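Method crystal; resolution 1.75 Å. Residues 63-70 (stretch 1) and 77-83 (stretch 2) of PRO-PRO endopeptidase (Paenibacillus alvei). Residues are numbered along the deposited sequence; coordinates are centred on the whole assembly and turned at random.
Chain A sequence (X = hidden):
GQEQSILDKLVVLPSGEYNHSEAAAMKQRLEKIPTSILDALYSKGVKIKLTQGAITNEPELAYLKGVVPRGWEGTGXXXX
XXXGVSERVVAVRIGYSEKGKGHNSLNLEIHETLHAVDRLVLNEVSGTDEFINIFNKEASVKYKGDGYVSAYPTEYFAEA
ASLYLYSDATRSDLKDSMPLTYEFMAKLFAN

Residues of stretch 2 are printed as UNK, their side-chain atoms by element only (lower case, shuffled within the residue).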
# COMPACT_ATOMS: atom_id res chain seq x y z
N TYR A 63 11.81 -6.89 15.44
CA TYR A 63 11.61 -6.04 16.62
C TYR A 63 10.12 -5.79 16.95
O TYR A 63 9.82 -5.40 18.07
CB TYR A 63 12.42 -4.72 16.49
CG TYR A 63 11.81 -3.67 15.59
CD1 TYR A 63 10.99 -2.67 16.11
CD2 TYR A 63 12.02 -3.70 14.21
CE1 TYR A 63 10.41 -1.71 15.28
CE2 TYR A 63 11.45 -2.73 13.37
CZ TYR A 63 10.67 -1.73 13.92
OH TYR A 63 10.09 -0.79 13.09
N LEU A 64 9.20 -5.98 15.96
CA LEU A 64 7.75 -5.78 16.14
C LEU A 64 7.04 -7.02 16.72
O LEU A 64 5.85 -6.95 17.05
CB LEU A 64 7.10 -5.39 14.80
CG LEU A 64 7.58 -4.08 14.20
CD1 LEU A 64 7.10 -3.96 12.76
CD2 LEU A 64 7.12 -2.91 15.07
N LYS A 65 7.75 -8.14 16.82
CA LYS A 65 7.17 -9.38 17.36
C LYS A 65 6.56 -9.16 18.73
O LYS A 65 7.19 -8.54 19.58
CB LYS A 65 8.19 -10.52 17.41
CG LYS A 65 8.39 -11.15 16.03
CD LYS A 65 9.36 -12.34 16.07
CE LYS A 65 9.82 -12.72 14.68
NZ LYS A 65 8.79 -13.46 13.92
N GLY A 66 5.29 -9.53 18.86
CA GLY A 66 4.55 -9.43 20.12
C GLY A 66 4.17 -8.03 20.55
O GLY A 66 3.81 -7.83 21.70
N VAL A 67 4.28 -7.04 19.64
CA VAL A 67 3.94 -5.66 19.94
C VAL A 67 2.56 -5.36 19.35
O VAL A 67 2.27 -5.75 18.21
CB VAL A 67 5.03 -4.70 19.40
CG1 VAL A 67 4.63 -3.23 19.58
CG2 VAL A 67 6.37 -4.98 20.10
N VAL A 68 1.72 -4.65 20.12
CA VAL A 68 0.36 -4.29 19.70
C VAL A 68 0.35 -3.08 18.75
O VAL A 68 0.75 -1.99 19.16
CB VAL A 68 -0.60 -4.10 20.90
CG1 VAL A 68 -2.01 -3.74 20.44
CG2 VAL A 68 -0.62 -5.34 21.79
N PRO A 69 -0.19 -3.21 17.52
CA PRO A 69 -0.30 -2.05 16.64
C PRO A 69 -1.18 -0.97 17.30
O PRO A 69 -2.09 -1.27 18.07
CB PRO A 69 -0.93 -2.63 15.37
CG PRO A 69 -0.62 -4.08 15.42
CD PRO A 69 -0.72 -4.42 16.88
N ARG A 70 -0.84 0.31 17.08
CA ARG A 70 -1.60 1.40 17.71
C ARG A 70 -3.08 1.35 17.39
O ARG A 70 -3.46 1.20 16.22
CB ARG A 70 -1.05 2.76 17.30
CG ARG A 70 -1.48 3.79 18.30
CD ARG A 70 -0.72 5.05 18.06
NE ARG A 70 -0.94 6.01 19.14
CZ ARG A 70 -0.26 7.14 19.24
NH1 ARG A 70 0.66 7.44 18.33
NH2 ARG A 70 -0.50 7.98 20.24
N UNK A 77 -4.46 -8.70 19.02
CA UNK A 77 -3.68 -8.51 17.81
C UNK A 77 -2.27 -8.01 18.12
O UNK A 77 -2.08 -7.15 18.98
c UNK A 77 -3.94 -6.02 14.91
c UNK A 77 -3.88 -7.45 15.45
c UNK A 77 -4.71 -8.39 14.56
c UNK A 77 -4.38 -7.49 16.90
N UNK A 78 -1.28 -8.53 17.39
CA UNK A 78 0.11 -8.04 17.45
C UNK A 78 0.54 -7.82 16.00
O UNK A 78 -0.14 -8.31 15.10
c UNK A 78 1.06 -8.99 18.20
o UNK A 78 1.06 -10.26 17.55
c UNK A 78 0.71 -9.14 19.70
N UNK A 79 1.70 -7.17 15.77
CA UNK A 79 2.26 -6.95 14.43
C UNK A 79 2.49 -8.28 13.64
O UNK A 79 2.48 -8.30 12.41
c UNK A 79 2.90 -3.74 13.68
c UNK A 79 2.01 -1.49 12.26
c UNK A 79 2.19 -2.73 11.61
n UNK A 79 3.10 -2.64 15.62
c UNK A 79 3.32 -4.67 14.69
c UNK A 79 2.34 -1.33 13.59
c UNK A 79 3.41 -3.96 15.85
c UNK A 79 3.55 -6.15 14.53
c UNK A 79 2.56 -3.87 12.32
c UNK A 79 2.75 -2.48 14.30
N UNK A 80 2.65 -9.38 14.36
CA UNK A 80 2.81 -10.73 13.80
C UNK A 80 1.62 -11.08 12.90
O UNK A 80 1.78 -11.83 11.95
c UNK A 80 3.93 -11.40 15.97
c UNK A 80 2.89 -11.76 14.93
o UNK A 80 3.61 -10.61 16.89
o UNK A 80 5.06 -11.89 15.85
N UNK A 81 0.43 -10.54 13.20
CA UNK A 81 -0.83 -10.79 12.46
C UNK A 81 -1.04 -9.88 11.27
O UNK A 81 -2.00 -10.08 10.52
c UNK A 81 -2.02 -10.55 13.39
c UNK A 81 -2.03 -11.40 14.63
o UNK A 81 -2.36 -10.87 15.72
o UNK A 81 -1.68 -12.61 14.53
N UNK A 82 -0.24 -8.81 11.16
CA UNK A 82 -0.41 -7.78 10.15
C UNK A 82 0.24 -8.24 8.81
O UNK A 82 1.43 -8.52 8.79
c UNK A 82 -0.65 -5.94 11.90
c UNK A 82 0.09 -6.39 10.63
c UNK A 82 -0.05 -5.34 9.53
N UNK A 83 -0.53 -8.31 7.70
CA UNK A 83 0.02 -8.88 6.46
C UNK A 83 0.92 -7.96 5.63
O UNK A 83 1.58 -8.43 4.70
c UNK A 83 -1.24 -9.30 5.68
c UNK A 83 -2.29 -8.28 6.11
c UNK A 83 -1.99 -8.04 7.58
O HOH W 1 6.03 -13.72 14.09

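Position 77 carries four side-chain carbons and no heteroatom, forked at the second. Its CA-to-CB bond points sideways, yet the end of the chain comes nearer to stretch 1, where one terminal carbon lies 3.9 Å from P69 CG. The residue is leucine, L77. Its backbone contributes as well, since L77 O lies 3.7 Å from P69 CD and 3.6 Å from V68 CG2.

Position 78 has a single carbon bearing one oxygen and one carbon. The methyl carbon rests 3.7 Å from G66 C, and CA sits 3.2 Å from V67 O in a CA-H...O contact. This is threonine, T78, with chi1 in the p well. Its backbone N is held by a side-chain oxygen of position 81, and its OG1 donates to one of position 80, so the residue just before the 3-10 segment is tied into it twice.

Position 79 shows one carbon leading into fused five- and six-membered rings of eight carbons and one nitrogen. CA-to-CB points toward stretch 1, and the CB atom is 3.6 Å from L64 CB. The residue is tryptophan, W79. The ring of W79 is covered on both faces by stretch 1: L64 CD2 is 4.1 Å from the centroid of the five-membered ring of W79, and P69 CG is 3.8 Å from that centroid on the opposite face, almost on the ring normal. The backbone joins in, W79 N donating to V67 O at 2.9 Å.

Position 80 has two carbons, the second with two oxygens, and one of those oxygens lies 2.8 Å from G66 N. It is aspartate, D80. The hydrogen bond from G66 N to D80 OD2 is nearly straight, at 165°, and OD2 also accepts from T78 OG1 at 2.7 Å. D80 OD1 approaches K65 CG at 3.4 Å, while K65 NZ stays 4.5 Å from OD1, beyond a salt bridge; a water spans that gap, accepting from NZ and donating to OD1.

Position 81 repeats the same two carbons and two oxygens but touches nothing on stretch 1. D81 works within its own stretch: OD2 accepts from T78 N at 3.1 Å.

Position 82 has three carbons, one carrying two. One methyl reaches P69 CG at 4.0 Å. The residue is valine, and V82 adds a small apolar contact beside P69.

Position 83 closes three carbons onto its backbone N. P83 is buried but out of reach of stretch 1.

The contact pairs a turn with a short 3-10 segment. The type II turn from L64 to V67, closed by V67 N to L64 O at 3.0 Å, presents G66 N to D80, and the positive phi of G66 favours glycine there. V67 O, just past that site, receives W79 N. Two polar anchors thus set the register, while L64 and P69 sandwich the indole. The rule is economical: fix the backbone with few directed bonds, then fill with one large ring.

Stretch 2 77-83: LTWDDVP
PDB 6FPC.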